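Long-range contacts in putative citrate lyase (Ralstonia eutropha, PDB 3QQW), which is probably a magnesium-dependent lyase that cleaves citramalyl-CoA or a related acyl-CoA: residues I89-H94 and V117-N122; A96-V101 and I130-D135; T121-V126 and V161-E166; P147-I152 and N169-D174. One frame throughout, in Å; residues are numbered along the deposited sequence.

Interaction 1. Residues I89-H94 and V117-N122; sequences IHDPSH and VPKATN
Two prolines and a carbonyl oxygen do the work here, and no direct hydrogen bond joins 89-94 to 117-122. Pro118 O sits against the junction of Asp91 and Pro92, 3.1 Å from Pro92 CD and 3.2 Å from Asp91 CB, with a CA-H...O contact from Asp91 CA. In return the Pro118 ring is laid against the other backbone, its CG 3.2 Å from Ile89 O. The Pro92 ring reaches past this oxygen to Ala120, CG to CB 4.0 Å, while Ile89 CD1 meets Val117 CG2 deeper in. Asp91 CB also touches Lys119 CB, the two side chains crossing obliquely. CG of Asp91 stands between its own N and carbonyl carbon (chi1 71°), which turns OD2 back to its own chain: Ser93 N, in an Asx turn, meets it from above the carboxylate plane, and Ser93 OG takes the syn lone pair at 2.5 Å. A water placed to donate to Lys119 O (2.7 Å from its oxygen) or to Asp91 OD2 (3.2 Å) lies between the two loops. Lys119 bends at chi4 and carries NZ away from Asp91 to salt bridges with Glu56 and Asp179, while its backbone N binds Glu153. Since Glu153 and Asp179 are predicted Mg(2+) ligands, these paired loops after strands 85-88 and 115-117 fit the active-site rim at the C-terminal end of a TIM barrel.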
loop_
_atom_site.group_PDB
_atom_site.type_symbol
_atom_site.label_atom_id
_atom_site.label_comp_id
_atom_site.label_asym_id
_atom_site.label_seq_id
_atom_site.Cartn_x
_atom_site.Cartn_y
_atom_site.Cartn_z
ATOM N N ILE C 89 8.798 16.472 23.153
ATOM C CA ILE C 89 8.533 15.964 24.487
ATOM C C ILE C 89 8.801 14.459 24.469
ATOM O O ILE C 89 9.068 13.910 23.420
ATOM C CB ILE C 89 7.056 16.329 24.876
ATOM C CG1 ILE C 89 6.015 15.580 23.958
ATOM C CG2 ILE C 89 6.870 17.878 24.832
ATOM C CD1 ILE C 89 4.562 15.616 24.404
ATOM N N HIS C 90 8.703 13.795 25.602
ATOM C CA HIS C 90 8.858 12.354 25.731
ATOM C C HIS C 90 7.627 11.616 25.137
ATOM O O HIS C 90 6.571 12.220 24.955
ATOM C CB HIS C 90 9.066 11.988 27.221
ATOM C CG HIS C 90 10.420 12.395 27.739
ATOM N ND1 HIS C 90 10.648 13.666 28.278
ATOM C CD2 HIS C 90 11.588 11.713 27.741
ATOM C CE1 HIS C 90 11.923 13.688 28.617
ATOM N NE2 HIS C 90 12.524 12.529 28.322
ATOM N N ASP C 91 7.772 10.310 24.836
ATOM C CA ASP C 91 6.716 9.538 24.214
ATOM C C ASP C 91 5.487 9.332 25.145
ATOM O O ASP C 91 5.613 9.485 26.366
ATOM C CB ASP C 91 7.270 8.208 23.703
ATOM C CG ASP C 91 7.617 7.236 24.773
ATOM O OD1 ASP C 91 8.786 7.235 25.215
ATOM O OD2 ASP C 91 6.732 6.463 25.166
ATOM N N PRO C 92 4.299 8.973 24.588
ATOM C CA PRO C 92 3.092 8.842 25.429
ATOM C C PRO C 92 3.152 7.787 26.542
ATOM O O PRO C 92 2.286 7.791 27.425
ATOM C CB PRO C 92 2.000 8.470 24.418
ATOM C CG PRO C 92 2.485 9.017 23.107
ATOM C CD PRO C 92 3.966 8.796 23.155
ATOM N N SER C 93 4.152 6.897 26.514
ATOM C CA SER C 93 4.293 5.848 27.525
ATOM C C SER C 93 5.273 6.281 28.598
ATOM O O SER C 93 5.341 5.663 29.656
ATOM C CB SER C 93 4.726 4.529 26.880
ATOM O OG SER C 93 6.120 4.479 26.616
ATOM N N HIS C 94 6.022 7.349 28.325
ATOM C CA HIS C 94 7.004 7.883 29.232
ATOM C C HIS C 94 6.316 8.620 30.379
ATOM O O HIS C 94 5.326 9.313 30.127
ATOM C CB HIS C 94 7.974 8.801 28.489
ATOM C CG HIS C 94 9.218 9.088 29.269
ATOM N ND1 HIS C 94 9.278 10.134 30.174
ATOM C CD2 HIS C 94 10.403 8.435 29.281
ATOM C CE1 HIS C 94 10.483 10.076 30.719
ATOM N NE2 HIS C 94 11.194 9.067 30.219
ATOM N N VAL C 117 5.655 14.990 19.070
ATOM C CA VAL C 117 5.221 13.838 19.871
ATOM C C VAL C 117 5.865 12.573 19.278
ATOM O O VAL C 117 5.565 12.185 18.138
ATOM C CB VAL C 117 3.671 13.745 19.924
ATOM C CG1 VAL C 117 3.203 12.559 20.752
ATOM C CG2 VAL C 117 3.053 15.040 20.414
ATOM N N PRO C 118 6.701 11.884 20.060
ATOM C CA PRO C 118 7.395 10.713 19.515
ATOM C C PRO C 118 6.801 9.369 19.934
ATOM O O PRO C 118 6.079 9.278 20.926
ATOM C CB PRO C 118 8.788 10.849 20.129
ATOM C CG PRO C 118 8.525 11.439 21.469
ATOM C CD PRO C 118 7.225 12.227 21.397
ATOM N N LYS C 119 7.180 8.310 19.192
ATOM C CA LYS C 119 6.936 6.916 19.518
ATOM C C LYS C 119 5.502 6.546 19.937
ATOM O O LYS C 119 5.336 5.606 20.728
ATOM C CB LYS C 119 7.896 6.521 20.657
ATOM C CG LYS C 119 9.236 5.969 20.205
ATOM C CD LYS C 119 10.288 6.159 21.310
ATOM C CE LYS C 119 11.702 6.299 20.786
ATOM N NZ LYS C 119 11.899 7.548 19.996
ATOM N N ALA C 120 4.472 7.224 19.409
ATOM C CA ALA C 120 3.099 6.798 19.729
ATOM C C ALA C 120 2.863 5.464 19.054
ATOM O O ALA C 120 3.403 5.229 17.963
ATOM C CB ALA C 120 2.071 7.818 19.275
ATOM N N THR C 121 2.161 4.557 19.732
ATOM C CA THR C 121 1.939 3.204 19.220
ATOM C C THR C 121 0.528 3.040 18.666
ATOM O O THR C 121 0.203 1.990 18.130
ATOM C CB THR C 121 2.239 2.165 20.287
ATOM O OG1 THR C 121 1.412 2.418 21.426
ATOM C CG2 THR C 121 3.708 2.144 20.677
ATOM N N ASN C 122 -0.299 4.075 18.768
ATOM C CA ASN C 122 -1.641 4.051 18.218
ATOM C C ASN C 122 -2.264 5.447 18.182
ATOM O O ASN C 122 -1.781 6.377 18.805
ATOM C CB ASN C 122 -2.573 3.059 18.963
ATOM C CG ASN C 122 -2.718 3.297 20.436
ATOM O OD1 ASN C 122 -3.327 4.275 20.868
ATOM N ND2 ASN C 122 -2.207 2.368 21.235
HETATM O O HOH W 1 4.561 5.007 23.256
#

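Interaction 2. Residues A96-V101 and I130-D135; sequences AWRQDV and IRYIGD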
loop_
_atom_site.group_PDB
_atom_site.type_symbol
_atom_site.label_atom_id
_atom_site.label_comp_id
_atom_site.label_asym_id
_atom_site.label_seq_id
_atom_site.Cartn_x
_atom_site.Cartn_y
_atom_site.Cartn_z
ATOM N N ALA C 96 7.199 11.290 31.973
ATOM C CA ALA C 96 7.447 12.729 31.999
ATOM C C ALA C 96 6.745 13.517 30.873
ATOM O O ALA C 96 6.856 14.741 30.874
ATOM C CB ALA C 96 8.952 12.989 31.948
ATOM N N TRP C 97 6.009 12.866 29.964
ATOM C CA TRP C 97 5.445 13.593 28.815
ATOM C C TRP C 97 4.475 14.722 29.214
ATOM O O TRP C 97 4.577 15.801 28.642
ATOM C CB TRP C 97 4.821 12.657 27.734
ATOM C CG TRP C 97 3.440 12.121 27.995
ATOM C CD1 TRP C 97 3.121 10.858 28.401
ATOM C CD2 TRP C 97 2.188 12.771 27.696
ATOM N NE1 TRP C 97 1.759 10.697 28.421
ATOM C CE2 TRP C 97 1.158 11.855 28.005
ATOM C CE3 TRP C 97 1.836 14.060 27.235
ATOM C CZ2 TRP C 97 -0.207 12.180 27.878
ATOM C CZ3 TRP C 97 0.483 14.388 27.138
ATOM C CH2 TRP C 97 -0.520 13.455 27.453
ATOM N N ARG C 98 3.581 14.497 30.192
ATOM C CA ARG C 98 2.621 15.516 30.652
ATOM C C ARG C 98 3.345 16.674 31.324
ATOM O O ARG C 98 3.025 17.833 31.061
ATOM C CB ARG C 98 1.599 14.904 31.626
ATOM C CG ARG C 98 0.565 14.062 30.928
ATOM C CD ARG C 98 -0.410 13.503 31.928
ATOM N NE ARG C 98 -1.673 13.177 31.282
ATOM C CZ ARG C 98 -2.014 11.960 30.875
ATOM N NH1 ARG C 98 -1.188 10.935 31.063
ATOM N NH2 ARG C 98 -3.186 11.755 30.282
ATOM N N GLN C 99 4.359 16.349 32.151
ATOM C CA GLN C 99 5.220 17.313 32.835
ATOM C C GLN C 99 5.965 18.175 31.804
ATOM O O GLN C 99 6.031 19.386 31.986
ATOM C CB GLN C 99 6.194 16.587 33.769
ATOM C CG GLN C 99 7.076 17.520 34.592
ATOM C CD GLN C 99 7.999 16.740 35.481
ATOM O OE1 GLN C 99 9.102 16.359 35.075
ATOM N NE2 GLN C 99 7.554 16.468 36.702
ATOM N N ASP C 100 6.473 17.568 30.711
ATOM C CA ASP C 100 7.130 18.308 29.618
ATOM C C ASP C 100 6.169 19.316 29.031
ATOM O O ASP C 100 6.542 20.449 28.814
ATOM C CB ASP C 100 7.605 17.374 28.488
ATOM C CG ASP C 100 8.705 16.371 28.793
ATOM O OD1 ASP C 100 9.481 16.603 29.754
ATOM O OD2 ASP C 100 8.821 15.378 28.039
ATOM N N VAL C 101 4.916 18.899 28.796
ATOM C CA VAL C 101 3.853 19.742 28.228
ATOM C C VAL C 101 3.553 20.873 29.214
ATOM O O VAL C 101 3.611 22.039 28.816
ATOM C CB VAL C 101 2.595 18.921 27.845
ATOM C CG1 VAL C 101 1.429 19.835 27.484
ATOM C CG2 VAL C 101 2.903 17.969 26.689
ATOM N N ILE C 130 -2.656 15.206 22.241
ATOM C CA ILE C 130 -3.154 16.426 21.585
ATOM C C ILE C 130 -4.196 17.135 22.475
ATOM O O ILE C 130 -4.140 18.369 22.648
ATOM C CB ILE C 130 -3.705 16.114 20.171
ATOM C CG1 ILE C 130 -2.561 15.847 19.211
ATOM C CG2 ILE C 130 -4.624 17.236 19.652
ATOM C CD1 ILE C 130 -3.040 15.146 17.978
ATOM N N ARG C 131 -5.115 16.338 23.048
ATOM C CA ARG C 131 -6.160 16.793 23.954
ATOM C C ARG C 131 -5.512 17.442 25.197
ATOM O O ARG C 131 -5.973 18.480 25.665
ATOM C CB ARG C 131 -7.037 15.581 24.321
ATOM C CG ARG C 131 -8.270 15.843 25.171
ATOM C CD ARG C 131 -9.197 14.630 25.128
ATOM N NE ARG C 131 -8.680 13.460 25.858
ATOM C CZ ARG C 131 -8.358 12.290 25.306
ATOM N NH1 ARG C 131 -8.502 12.097 24.003
ATOM N NH2 ARG C 131 -7.896 11.304 26.056
ATOM N N TYR C 132 -4.436 16.807 25.729
ATOM C CA TYR C 132 -3.748 17.298 26.915
ATOM C C TYR C 132 -3.037 18.623 26.614
ATOM O O TYR C 132 -3.167 19.550 27.401
ATOM C CB TYR C 132 -2.773 16.246 27.485
ATOM C CG TYR C 132 -2.212 16.668 28.828
ATOM C CD1 TYR C 132 -2.980 16.573 29.983
ATOM C CD2 TYR C 132 -0.944 17.245 28.930
ATOM C CE1 TYR C 132 -2.500 17.025 31.208
ATOM C CE2 TYR C 132 -0.447 17.683 30.153
ATOM C CZ TYR C 132 -1.231 17.582 31.286
ATOM O OH TYR C 132 -0.739 18.023 32.485
ATOM N N ILE C 133 -2.329 18.720 25.475
ATOM C CA ILE C 133 -1.639 19.936 24.996
ATOM C C ILE C 133 -2.675 21.064 24.862
ATOM O O ILE C 133 -2.416 22.147 25.358
ATOM C CB ILE C 133 -0.862 19.687 23.667
ATOM C CG1 ILE C 133 0.295 18.669 23.861
ATOM C CG2 ILE C 133 -0.323 20.978 23.057
ATOM C CD1 ILE C 133 0.842 18.071 22.545
ATOM N N GLY C 134 -3.857 20.763 24.293
ATOM C CA GLY C 134 -4.968 21.691 24.132
ATOM C C GLY C 134 -5.439 22.266 25.450
ATOM O O GLY C 134 -5.617 23.490 25.569
ATOM N N ASP C 135 -5.607 21.388 26.470
ATOM C CA ASP C 135 -6.041 21.791 27.806
ATOM C C ASP C 135 -5.037 22.743 28.446
ATOM O O ASP C 135 -5.418 23.800 28.964
ATOM C CB ASP C 135 -6.243 20.564 28.710
ATOM C CG ASP C 135 -7.410 19.671 28.370
ATOM O OD1 ASP C 135 -8.325 20.139 27.653
ATOM O OD2 ASP C 135 -7.421 18.509 28.845
#
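The helix segments 97-101 and 130-135 run in roughly the same direction, 32° apart with axes 10.4 Å from each other at closest. They belong to successive outer helices of the TIM barrel, each of which follows a strand of the parallel sheet. Tyr132 dominates the contact: its CG is anti to the backbone N (chi1 -171°), which sends the ring across to helix 97-107. Arg98 CG lies over one face of that ring, displaced toward the rim, in a CH-pi contact 3.9 Å from the ring centroid. The Arg98 chain stays extended to NE, and its guanidinium turns an edge to Tyr132, the two planes 81° apart. At its long distance any cation-pi attraction is weak. One face of the guanidinium is covered by Trp97 CZ2, and NH2 is salt-bridged to Glu128 one turn before Tyr132. Trp97 comes in obliquely, its CH2 edge 3.6 Å from Tyr132 CB. Val101 CG1 packs 3.8 Å from Tyr132 CD2, so the tyrosine lies among Trp97, Arg98 and Val101, all from the first turn or so of that helix. Nearer the barrel wall, Val101 CG2 crosses Ile133 CG1 at about a right angle, 3.9 Å away. The polar tip of Tyr132 goes back to the first helix as well, where its OH is hydrogen-bonded to Asp102 OD1.

Interaction 3. Residues T121-V126 and V161-E166; sequences TNSGQV and VFQIAE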
loop_
_atom_site.group_PDB
_atom_site.type_symbol
_atom_site.label_atom_id
_atom_site.label_comp_id
_atom_site.label_asym_id
_atom_site.label_seq_id
_atom_site.Cartn_x
_atom_site.Cartn_y
_atom_site.Cartn_z
ATOM N N THR C 121 2.161 4.557 19.732
ATOM C CA THR C 121 1.939 3.204 19.220
ATOM C C THR C 121 0.528 3.040 18.666
ATOM O O THR C 121 0.203 1.990 18.130
ATOM C CB THR C 121 2.239 2.165 20.287
ATOM O OG1 THR C 121 1.412 2.418 21.426
ATOM C CG2 THR C 121 3.708 2.144 20.677
ATOM N N ASN C 122 -0.299 4.075 18.768
ATOM C CA ASN C 122 -1.641 4.051 18.218
ATOM C C ASN C 122 -2.264 5.447 18.182
ATOM O O ASN C 122 -1.781 6.377 18.805
ATOM C CB ASN C 122 -2.573 3.059 18.963
ATOM C CG ASN C 122 -2.718 3.297 20.436
ATOM O OD1 ASN C 122 -3.327 4.275 20.868
ATOM N ND2 ASN C 122 -2.207 2.368 21.235
ATOM N N SER C 123 -3.369 5.545 17.461
ATOM C CA SER C 123 -4.181 6.724 17.241
ATOM C C SER C 123 -4.666 7.334 18.602
ATOM O O SER C 123 -4.637 8.565 18.782
ATOM C CB SER C 123 -5.342 6.323 16.328
ATOM O OG SER C 123 -6.397 7.258 16.274
ATOM N N GLY C 124 -5.060 6.458 19.536
ATOM C CA GLY C 124 -5.544 6.836 20.864
ATOM C C GLY C 124 -4.545 7.607 21.698
ATOM O O GLY C 124 -4.908 8.606 22.320
ATOM N N GLN C 125 -3.280 7.154 21.709
ATOM C CA GLN C 125 -2.184 7.810 22.411
ATOM C C GLN C 125 -1.998 9.225 21.874
ATOM O O GLN C 125 -1.930 10.153 22.671
ATOM C CB GLN C 125 -0.868 7.020 22.244
ATOM C CG GLN C 125 -0.751 5.795 23.121
ATOM C CD GLN C 125 0.640 5.216 23.099
ATOM O OE1 GLN C 125 1.426 5.469 22.189
ATOM N NE2 GLN C 125 0.988 4.425 24.112
ATOM N N VAL C 126 -1.982 9.395 20.521
ATOM C CA VAL C 126 -1.795 10.681 19.842
ATOM C C VAL C 126 -2.922 11.639 20.232
ATOM O O VAL C 126 -2.660 12.767 20.675
ATOM C CB VAL C 126 -1.675 10.525 18.309
ATOM C CG1 VAL C 126 -1.349 11.858 17.666
ATOM C CG2 VAL C 126 -0.605 9.504 17.942
ATOM N N VAL C 161 -1.968 5.479 10.710
ATOM C CA VAL C 161 -1.531 6.751 10.121
ATOM C C VAL C 161 -2.708 7.612 9.551
ATOM O O VAL C 161 -2.715 8.833 9.790
ATOM C CB VAL C 161 -0.368 6.612 9.121
ATOM C CG1 VAL C 161 -0.796 5.994 7.775
ATOM C CG2 VAL C 161 0.347 7.951 8.951
ATOM N N PHE C 162 -3.705 6.995 8.875
ATOM C CA PHE C 162 -4.822 7.747 8.310
ATOM C C PHE C 162 -5.760 8.285 9.401
ATOM O O PHE C 162 -6.348 9.367 9.243
ATOM C CB PHE C 162 -5.587 6.917 7.276
ATOM C CG PHE C 162 -4.906 6.966 5.929
ATOM C CD1 PHE C 162 -5.237 7.947 4.998
ATOM C CD2 PHE C 162 -3.903 6.053 5.602
ATOM C CE1 PHE C 162 -4.584 8.002 3.755
ATOM C CE2 PHE C 162 -3.241 6.123 4.365
ATOM C CZ PHE C 162 -3.585 7.092 3.453
ATOM N N GLN C 163 -5.841 7.573 10.515
ATOM C CA GLN C 163 -6.641 7.989 11.663
ATOM C C GLN C 163 -5.900 9.119 12.409
ATOM O O GLN C 163 -6.498 10.136 12.746
ATOM C CB GLN C 163 -6.898 6.782 12.553
ATOM C CG GLN C 163 -8.081 6.915 13.430
ATOM C CD GLN C 163 -8.517 5.541 13.829
ATOM O OE1 GLN C 163 -7.771 4.783 14.469
ATOM N NE2 GLN C 163 -9.714 5.165 13.408
ATOM N N ILE C 164 -4.577 8.968 12.580
ATOM C CA ILE C 164 -3.722 9.980 13.211
ATOM C C ILE C 164 -3.800 11.283 12.391
ATOM O O ILE C 164 -4.033 12.335 12.962
ATOM C CB ILE C 164 -2.262 9.448 13.360
ATOM C CG1 ILE C 164 -2.177 8.373 14.467
ATOM C CG2 ILE C 164 -1.265 10.583 13.598
ATOM C CD1 ILE C 164 -0.878 7.583 14.556
ATOM N N ALA C 165 -3.684 11.199 11.060
ATOM C CA ALA C 165 -3.717 12.362 10.168
ATOM C C ALA C 165 -5.042 13.161 10.243
ATOM O O ALA C 165 -5.074 14.331 9.871
ATOM C CB ALA C 165 -3.463 11.927 8.740
ATOM N N GLU C 166 -6.104 12.558 10.760
ATOM C CA GLU C 166 -7.384 13.222 10.896
ATOM C C GLU C 166 -7.528 13.964 12.219
ATOM O O GLU C 166 -8.492 14.720 12.373
ATOM C CB GLU C 166 -8.518 12.187 10.748
ATOM C CG GLU C 166 -8.755 11.842 9.290
ATOM C CD GLU C 166 -10.200 11.863 8.871
ATOM O OE1 GLU C 166 -11.021 12.474 9.593
ATOM O OE2 GLU C 166 -10.486 11.382 7.751
#
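Ile164 makes the tight half of this contact, against the first turn of helix 123-139. Its CG1 is anti to the carbonyl carbon (chi1 -72°) and the chain runs on extended to CD1, so the branch reaches across between Ser123 and Val126. CG1 lies 3.8 Å from Ser123 CA, and CD1 meets Val126 CG2 at 3.9 Å, the two side chains crossing at about a right angle. Val150 of the neighbouring strand touches both Val126 and Ile164 and closes this apolar patch from the barrel side. The outer half is looser. Ser123 OG, anti to its backbone N, rests 3.3 Å from Gln163 CG, and the hydrogen bond it gives to Gln163 OE1 is weak, at 3.4 Å. Gln163 is solvent-exposed and extended beyond CG, with CG and OE1 both near the serine hydroxyl. The helix start itself is firmly tied: Asn122, the N-cap, accepts from Gln125 N at OD1, 3.0 Å away and 31° above the amide carbonyl plane. Gln125 OE1 folds back to accept a nearly straight bond from Thr121 N at 2.7 Å, and Ser123 N is held by Asp160 OD2. Phe162, on the far side of helix 161-164, packs on Arg159 of the second subunit. Thus an apolar inner side and a thin polar rim join neighbouring helices on the outside of a TIM barrel.

Interaction 4. Residues P147-I152 and N169-D174; sequences PVHVLI and NIEVLD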
loop_
_atom_site.group_PDB
_atom_site.type_symbol
_atom_site.label_atom_id
_atom_site.label_comp_id
_atom_site.label_asym_id
_atom_site.label_seq_id
_atom_site.Cartn_x
_atom_site.Cartn_y
_atom_site.Cartn_z
ATOM N N PRO C 147 0.449 23.904 17.413
ATOM C CA PRO C 147 0.532 22.890 16.344
ATOM C C PRO C 147 1.320 21.679 16.809
ATOM O O PRO C 147 2.208 21.803 17.635
ATOM C CB PRO C 147 1.251 23.626 15.215
ATOM C CG PRO C 147 1.078 25.088 15.524
ATOM C CD PRO C 147 1.155 25.136 17.019
ATOM N N VAL C 148 0.948 20.508 16.335
ATOM C CA VAL C 148 1.569 19.247 16.737
ATOM C C VAL C 148 2.234 18.569 15.531
ATOM O O VAL C 148 1.707 18.600 14.412
ATOM C CB VAL C 148 0.517 18.313 17.419
ATOM C CG1 VAL C 148 1.138 17.004 17.856
ATOM C CG2 VAL C 148 -0.151 19.009 18.605
ATOM N N HIS C 149 3.410 17.980 15.791
ATOM C CA HIS C 149 4.216 17.171 14.872
ATOM C C HIS C 149 4.205 15.780 15.434
ATOM O O HIS C 149 4.571 15.587 16.602
ATOM C CB HIS C 149 5.646 17.698 14.728
ATOM C CG HIS C 149 5.777 19.060 14.110
ATOM N ND1 HIS C 149 7.009 19.529 13.687
ATOM C CD2 HIS C 149 4.842 20.022 13.893
ATOM C CE1 HIS C 149 6.791 20.750 13.225
ATOM N NE2 HIS C 149 5.494 21.091 13.330
ATOM N N VAL C 150 3.715 14.814 14.660
ATOM C CA VAL C 150 3.593 13.443 15.166
ATOM C C VAL C 150 4.566 12.525 14.451
ATOM O O VAL C 150 4.574 12.442 13.221
ATOM C CB VAL C 150 2.125 12.932 15.053
ATOM C CG1 VAL C 150 1.986 11.508 15.557
ATOM C CG2 VAL C 150 1.181 13.847 15.813
ATOM N N LEU C 151 5.388 11.824 15.232
ATOM C CA LEU C 151 6.287 10.817 14.680
ATOM C C LEU C 151 5.518 9.560 14.333
ATOM O O LEU C 151 4.737 9.064 15.155
ATOM C CB LEU C 151 7.395 10.458 15.680
ATOM C CG LEU C 151 8.766 11.153 15.587
ATOM C CD1 LEU C 151 9.444 10.925 14.261
ATOM C CD2 LEU C 151 8.675 12.580 15.936
ATOM N N ILE C 152 5.735 9.054 13.114
ATOM C CA ILE C 152 5.212 7.767 12.643
ATOM C C ILE C 152 6.432 6.886 12.614
ATOM O O ILE C 152 7.256 7.005 11.711
ATOM C CB ILE C 152 4.445 7.876 11.302
ATOM C CG1 ILE C 152 3.300 8.957 11.395
ATOM C CG2 ILE C 152 3.923 6.496 10.851
ATOM C CD1 ILE C 152 2.191 8.747 12.505
ATOM N N ASN C 169 -5.079 19.826 14.960
ATOM C CA ASN C 169 -3.858 20.598 15.193
ATOM C C ASN C 169 -2.565 19.914 14.772
ATOM O O ASN C 169 -1.507 20.398 15.129
ATOM C CB ASN C 169 -3.753 21.066 16.655
ATOM C CG ASN C 169 -5.009 21.748 17.138
ATOM O OD1 ASN C 169 -5.693 22.461 16.395
ATOM N ND2 ASN C 169 -5.380 21.484 18.379
ATOM N N ILE C 170 -2.622 18.862 13.961
ATOM C CA ILE C 170 -1.404 18.244 13.429
ATOM C C ILE C 170 -1.042 19.013 12.173
ATOM O O ILE C 170 -1.897 19.252 11.307
ATOM C CB ILE C 170 -1.540 16.710 13.181
ATOM C CG1 ILE C 170 -1.860 15.972 14.506
ATOM C CG2 ILE C 170 -0.273 16.102 12.491
ATOM C CD1 ILE C 170 -2.179 14.494 14.315
ATOM N N GLU C 171 0.209 19.441 12.089
ATOM C CA GLU C 171 0.671 20.140 10.887
ATOM C C GLU C 171 1.809 19.358 10.237
ATOM O O GLU C 171 2.078 19.570 9.055
ATOM C CB GLU C 171 1.057 21.603 11.164
ATOM C CG GLU C 171 2.256 21.756 12.077
ATOM C CD GLU C 171 2.811 23.159 12.211
ATOM O OE1 GLU C 171 2.140 24.129 11.790
ATOM O OE2 GLU C 171 3.914 23.282 12.787
ATOM N N VAL C 172 2.439 18.428 10.976
ATOM C CA VAL C 172 3.507 17.592 10.432
ATOM C C VAL C 172 3.354 16.130 10.893
ATOM O O VAL C 172 3.006 15.870 12.047
ATOM C CB VAL C 172 4.944 18.103 10.775
ATOM C CG1 VAL C 172 6.010 17.108 10.345
ATOM C CG2 VAL C 172 5.242 19.466 10.187
ATOM N N LEU C 173 3.649 15.187 9.969
ATOM C CA LEU C 173 3.841 13.762 10.215
ATOM C C LEU C 173 5.305 13.517 9.939
ATOM O O LEU C 173 5.788 13.798 8.839
ATOM C CB LEU C 173 2.940 12.830 9.399
ATOM C CG LEU C 173 1.424 12.895 9.650
ATOM C CD1 LEU C 173 0.718 11.804 8.864
ATOM C CD2 LEU C 173 1.084 12.753 11.158
ATOM N N ASP C 174 6.046 13.084 10.969
ATOM C CA ASP C 174 7.480 12.840 10.860
ATOM C C ASP C 174 7.762 11.389 10.678
ATOM O O ASP C 174 7.266 10.572 11.447
ATOM C CB ASP C 174 8.195 13.333 12.144
ATOM C CG ASP C 174 8.201 14.812 12.364
ATOM O OD1 ASP C 174 8.780 15.517 11.545
ATOM O OD2 ASP C 174 7.684 15.253 13.410
HETATM O O HOH W 2 8.869 17.716 14.657
#
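The imidazole of His149 is held on a face and at its edge: Val172 CG2 sits over the centre of one face, 3.6 Å from the ring centroid, while Glu171 OE2 and a water lie in the ring plane. His149 NE2 donates to the anti lone pair of Glu171 OE2 at 2.8 Å, with ring and carboxylate planes 41° apart. Glu171 CG stands between N and the carbonyl carbon (chi1 65°), which brings the extended chain over to the neighbouring strand and puts CD 3.4 Å from Pro147 CB. The water joins His149 ND1 to Asp174 OD2, and Tyr114 stacks on the His149 ring. These residues belong to adjacent parallel strands of the TIM barrel, 148-152 and 170-175, where a beta bulge at Glu171 shifts the register by one between Val148 and His149. Val148 O accepts from Glu171 N, and beyond the bulge Val150 N binds Val172 O. His149, Leu151, Val172 and Asp174 share the inner side; Leu151 CD1 packs 3.4 Å from Asp174 CB, and Asp174 OD1 is bonded to Trp253 NE1. Val148, Val150, Ile170 and Leu173 face the outer helices, with Val150 CG2 against Ile170 CD1. Ile152 N gives a nearly straight bond of 2.7 Å to Asp174 O, and the pairing runs on to Gly176.

All four contacts lie in one sector of the barrel, from strand 85-88 to strand 170-175, their centres 10 to 16 Å apart. Interactions 1 and 2 alternate along the chain and touch through His90 and Asp100, joining a loop after a strand to the helix that follows it. Interactions 2 and 3 use different parts of helix 123-139, and interaction 3 shares Thr121 and Asn122 with interaction 1. Interaction 4 lies nearest the chain centre: its strand 148-152 pairs with Val117 of interaction 1, and the two strands receive Ile130, Val126 and Ile164 from the helices. The contacts thus connect the barrel wall with its helix layer and with the loops that carry the predicted metal site.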